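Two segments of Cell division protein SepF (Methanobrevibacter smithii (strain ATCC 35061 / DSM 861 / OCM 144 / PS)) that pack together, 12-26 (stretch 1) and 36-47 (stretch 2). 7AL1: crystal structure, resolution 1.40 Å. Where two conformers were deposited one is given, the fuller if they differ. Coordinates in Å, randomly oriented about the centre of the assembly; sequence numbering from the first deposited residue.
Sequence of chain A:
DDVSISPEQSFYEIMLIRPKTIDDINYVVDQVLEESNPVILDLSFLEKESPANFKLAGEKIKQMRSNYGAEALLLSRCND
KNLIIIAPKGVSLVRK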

# COMPACT_ATOMS: atom_id res chain seq x y z
N TYR A 12 -10.16 8.09 -5.59
CA TYR A 12 -11.20 7.24 -5.05
C TYR A 12 -10.91 6.89 -3.57
O TYR A 12 -10.72 7.79 -2.74
CB TYR A 12 -11.30 5.95 -5.88
N GLU A 13 -10.99 5.61 -3.25
CA GLU A 13 -10.66 5.14 -1.91
C GLU A 13 -9.72 3.96 -2.01
O GLU A 13 -9.85 3.10 -2.89
CB GLU A 13 -11.92 4.71 -1.14
CG GLU A 13 -12.94 5.84 -0.97
CD GLU A 13 -14.05 5.48 -0.01
OE1 GLU A 13 -14.37 4.28 0.10
OE2 GLU A 13 -14.59 6.40 0.64
N ILE A 14 -8.75 3.90 -1.10
CA ILE A 14 -7.91 2.75 -0.92
C ILE A 14 -8.29 2.11 0.40
O ILE A 14 -8.22 2.75 1.46
CB ILE A 14 -6.42 3.10 -0.92
CG1 ILE A 14 -6.03 3.67 -2.28
CG2 ILE A 14 -5.63 1.86 -0.57
CD1 ILE A 14 -4.63 4.25 -2.31
N MET A 15 -8.67 0.84 0.37
CA MET A 15 -9.19 0.17 1.54
C MET A 15 -8.09 -0.61 2.22
O MET A 15 -7.25 -1.22 1.55
CB MET A 15 -10.30 -0.81 1.18
CG MET A 15 -11.24 -0.34 0.11
SD MET A 15 -12.17 1.10 0.67
CE MET A 15 -13.06 0.36 2.03
N LEU A 16 -8.08 -0.61 3.53
CA LEU A 16 -7.14 -1.40 4.32
C LEU A 16 -7.95 -2.38 5.14
O LEU A 16 -8.85 -1.98 5.89
CB LEU A 16 -6.31 -0.50 5.24
CG LEU A 16 -5.44 0.48 4.41
CD1 LEU A 16 -6.02 1.87 4.56
CD2 LEU A 16 -3.99 0.49 4.84
N ILE A 17 -7.66 -3.67 4.99
CA ILE A 17 -8.48 -4.74 5.55
C ILE A 17 -7.57 -5.87 6.02
O ILE A 17 -6.69 -6.28 5.25
CB ILE A 17 -9.45 -5.25 4.46
CG1 ILE A 17 -10.29 -4.11 3.82
CG2 ILE A 17 -10.42 -6.28 5.01
CD1 ILE A 17 -11.15 -4.47 2.55
N ARG A 18 -7.83 -6.40 7.21
CA ARG A 18 -7.17 -7.58 7.78
C ARG A 18 -8.27 -8.63 7.97
O ARG A 18 -8.89 -8.71 9.05
CB ARG A 18 -6.47 -7.24 9.09
CG ARG A 18 -5.75 -8.39 9.71
CD ARG A 18 -4.89 -7.89 10.86
NE ARG A 18 -4.09 -8.94 11.47
CZ ARG A 18 -4.42 -9.57 12.59
NH1 ARG A 18 -5.56 -9.28 13.23
NH2 ARG A 18 -3.61 -10.50 13.07
N PRO A 19 -8.56 -9.46 6.96
CA PRO A 19 -9.73 -10.33 7.07
C PRO A 19 -9.57 -11.37 8.15
O PRO A 19 -8.48 -11.92 8.37
CB PRO A 19 -9.83 -11.00 5.69
CG PRO A 19 -8.50 -10.80 5.05
CD PRO A 19 -7.97 -9.51 5.61
N LYS A 20 -10.69 -11.70 8.80
CA LYS A 20 -10.74 -12.77 9.79
C LYS A 20 -11.66 -13.90 9.42
O LYS A 20 -11.58 -14.97 10.05
CB LYS A 20 -11.19 -12.21 11.15
CG LYS A 20 -10.25 -11.19 11.72
CD LYS A 20 -10.57 -10.94 13.19
CE LYS A 20 -9.69 -9.85 13.74
NZ LYS A 20 -10.00 -9.61 15.18
N THR A 21 -12.52 -13.73 8.41
CA THR A 21 -13.52 -14.71 8.02
C THR A 21 -13.56 -14.80 6.50
O THR A 21 -13.04 -13.94 5.79
CB THR A 21 -14.91 -14.31 8.52
OG1 THR A 21 -15.32 -13.10 7.85
CG2 THR A 21 -14.91 -14.08 10.01
N ILE A 22 -14.25 -15.84 6.01
CA ILE A 22 -14.48 -15.96 4.57
C ILE A 22 -15.31 -14.78 4.06
O ILE A 22 -15.08 -14.26 2.95
CB ILE A 22 -15.16 -17.30 4.23
CG1 ILE A 22 -14.27 -18.47 4.65
CG2 ILE A 22 -15.47 -17.36 2.73
CD1 ILE A 22 -14.83 -19.85 4.29
N ASP A 23 -16.29 -14.33 4.84
CA ASP A 23 -17.09 -13.19 4.41
C ASP A 23 -16.21 -11.96 4.24
O ASP A 23 -16.43 -11.15 3.33
CB ASP A 23 -18.21 -12.92 5.39
CG ASP A 23 -19.25 -14.02 5.40
OD1 ASP A 23 -19.35 -14.77 4.40
OD2 ASP A 23 -19.95 -14.14 6.42
N ASP A 24 -15.20 -11.79 5.11
CA ASP A 24 -14.32 -10.65 4.94
C ASP A 24 -13.56 -10.75 3.62
O ASP A 24 -13.30 -9.74 2.94
CB ASP A 24 -13.31 -10.58 6.08
CG ASP A 24 -13.93 -10.22 7.39
OD1 ASP A 24 -15.09 -9.73 7.40
OD2 ASP A 24 -13.24 -10.42 8.43
N ILE A 25 -13.15 -11.98 3.26
CA ILE A 25 -12.50 -12.17 1.98
C ILE A 25 -13.42 -11.73 0.85
O ILE A 25 -13.00 -11.06 -0.10
CB ILE A 25 -12.06 -13.63 1.81
CG1 ILE A 25 -10.98 -14.03 2.84
CG2 ILE A 25 -11.54 -13.90 0.40
CD1 ILE A 25 -10.76 -15.55 2.97
N ASN A 26 -14.69 -12.15 0.90
CA ASN A 26 -15.61 -11.83 -0.17
C ASN A 26 -15.90 -10.34 -0.20
O ASN A 26 -16.14 -9.80 -1.27
CB ASN A 26 -16.84 -12.70 -0.04
CG ASN A 26 -16.56 -14.12 -0.49
OD1 ASN A 26 -15.74 -14.34 -1.38
ND2 ASN A 26 -17.20 -15.09 0.13
N SER A 36 -14.12 -0.99 -7.60
CA SER A 36 -12.87 -0.57 -8.23
C SER A 36 -11.99 0.21 -7.25
O SER A 36 -11.36 1.20 -7.60
CB SER A 36 -13.12 0.21 -9.52
OG SER A 36 -13.56 -0.65 -10.55
N ASN A 37 -11.92 -0.28 -6.01
CA ASN A 37 -11.04 0.30 -5.01
C ASN A 37 -9.83 -0.60 -4.80
O ASN A 37 -10.00 -1.81 -4.61
CB ASN A 37 -11.76 0.44 -3.68
CG ASN A 37 -12.76 1.54 -3.67
OD1 ASN A 37 -12.62 2.51 -4.42
ND2 ASN A 37 -13.77 1.42 -2.81
N PRO A 38 -8.61 -0.09 -4.84
CA PRO A 38 -7.47 -0.88 -4.39
C PRO A 38 -7.65 -1.29 -2.94
O PRO A 38 -8.28 -0.58 -2.14
CB PRO A 38 -6.29 0.09 -4.53
CG PRO A 38 -6.76 1.14 -5.48
CD PRO A 38 -8.23 1.28 -5.24
N VAL A 39 -7.08 -2.43 -2.58
CA VAL A 39 -7.13 -2.94 -1.22
C VAL A 39 -5.73 -3.28 -0.78
O VAL A 39 -5.01 -4.02 -1.47
CB VAL A 39 -8.05 -4.17 -1.10
CG1 VAL A 39 -8.02 -4.73 0.34
CG2 VAL A 39 -9.47 -3.83 -1.50
N ILE A 40 -5.31 -2.73 0.34
CA ILE A 40 -4.09 -3.18 1.03
C ILE A 40 -4.55 -4.23 2.03
O ILE A 40 -5.23 -3.92 3.01
CB ILE A 40 -3.32 -2.03 1.68
CG1 ILE A 40 -2.83 -1.05 0.60
CG2 ILE A 40 -2.16 -2.62 2.46
CD1 ILE A 40 -2.27 0.26 1.14
N LEU A 41 -4.25 -5.49 1.73
CA LEU A 41 -4.79 -6.65 2.40
C LEU A 41 -3.72 -7.19 3.34
O LEU A 41 -2.59 -7.42 2.91
CB LEU A 41 -5.07 -7.69 1.29
CG LEU A 41 -5.74 -8.99 1.65
CD1 LEU A 41 -7.07 -8.73 2.24
CD2 LEU A 41 -5.90 -9.82 0.38
N ASP A 42 -4.07 -7.43 4.60
CA ASP A 42 -3.18 -8.05 5.57
C ASP A 42 -3.71 -9.47 5.84
O ASP A 42 -4.74 -9.63 6.49
CB ASP A 42 -3.10 -7.26 6.88
CG ASP A 42 -2.20 -7.91 7.89
OD1 ASP A 42 -1.59 -8.94 7.62
OD2 ASP A 42 -2.11 -7.36 9.04
N LEU A 43 -3.03 -10.49 5.31
CA LEU A 43 -3.46 -11.87 5.44
C LEU A 43 -2.93 -12.57 6.68
O LEU A 43 -3.10 -13.79 6.82
CB LEU A 43 -3.03 -12.67 4.20
CG LEU A 43 -3.80 -12.30 2.93
CD1 LEU A 43 -3.34 -13.17 1.78
CD2 LEU A 43 -5.29 -12.52 3.14
N SER A 44 -2.32 -11.84 7.60
CA SER A 44 -1.63 -12.49 8.71
C SER A 44 -2.58 -13.21 9.66
O SER A 44 -2.19 -14.22 10.24
CB SER A 44 -0.79 -11.46 9.50
OG SER A 44 -1.59 -10.43 10.05
N PHE A 45 -3.78 -12.69 9.87
CA PHE A 45 -4.67 -13.40 10.78
C PHE A 45 -5.09 -14.74 10.17
O PHE A 45 -5.07 -15.77 10.85
CB PHE A 45 -5.90 -12.55 11.10
CG PHE A 45 -6.90 -13.24 11.99
CD1 PHE A 45 -7.85 -14.10 11.48
CD2 PHE A 45 -6.89 -13.02 13.35
CE1 PHE A 45 -8.78 -14.71 12.31
CE2 PHE A 45 -7.80 -13.64 14.18
CZ PHE A 45 -8.74 -14.49 13.66
N LEU A 46 -5.50 -14.73 8.90
CA LEU A 46 -5.85 -15.98 8.25
C LEU A 46 -4.66 -16.93 8.25
O LEU A 46 -4.81 -18.14 8.51
CB LEU A 46 -6.33 -15.72 6.82
CG LEU A 46 -7.58 -14.86 6.66
CD1 LEU A 46 -7.99 -14.77 5.19
CD2 LEU A 46 -8.75 -15.37 7.49
N GLU A 47 -3.46 -16.42 7.95
CA GLU A 47 -2.31 -17.31 7.82
C GLU A 47 -2.06 -18.04 9.13
O GLU A 47 -1.74 -19.24 9.12
CB GLU A 47 -1.08 -16.53 7.37
CG GLU A 47 0.04 -17.48 6.94
CD GLU A 47 1.24 -16.84 6.26
OE1 GLU A 47 1.36 -15.61 6.18
OE2 GLU A 47 2.09 -17.62 5.79
O HOH W 1 -5.79 -11.86 7.77

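Strands 13-17 and 39-42 run parallel, 7° apart, as neighbours in one sheet. At E13 the carbonyl O lies 3.4 Å from P38 CD. I14 packs on P38, with CG1 to CG at 4.1 Å. The ladder begins at M15. Its N donates to P38 O at 2.9 Å, and its O accepts from I40 N at 2.7 Å. One residue thus bonds to two residues flanking V39, as parallel pairing requires. I17 repeats the pattern: I17 N reaches I40 O at 3.1 Å, and D42 N reaches I17 O at 2.9 Å. Side chains alternate. L16 meets I40 on one face, CD2 to CD1 at 4.1 Å. I17 meets V39 on the other, CD1 to CG1 at 3.8 Å.

Beyond the strand, R18 forms a salt bridge, NE to D42 OD2 at 3.5 Å, and NE also donates to S44 OG at 3.2 Å. F45 CB covers one face of its guanidinium. P19 has no amide hydrogen to extend the ladder. Its CD packs on L41 CD1 at 3.6 Å. Water 1 donates to P19 O and D42 O and accepts from L46 N, joining both stretches. K20 lays CG over the F45 ring face, a CH-pi contact. T21 caps the following helix, where I25 CD1 meets L46 CD1 at 3.6 Å, an apolar contact between the two helices.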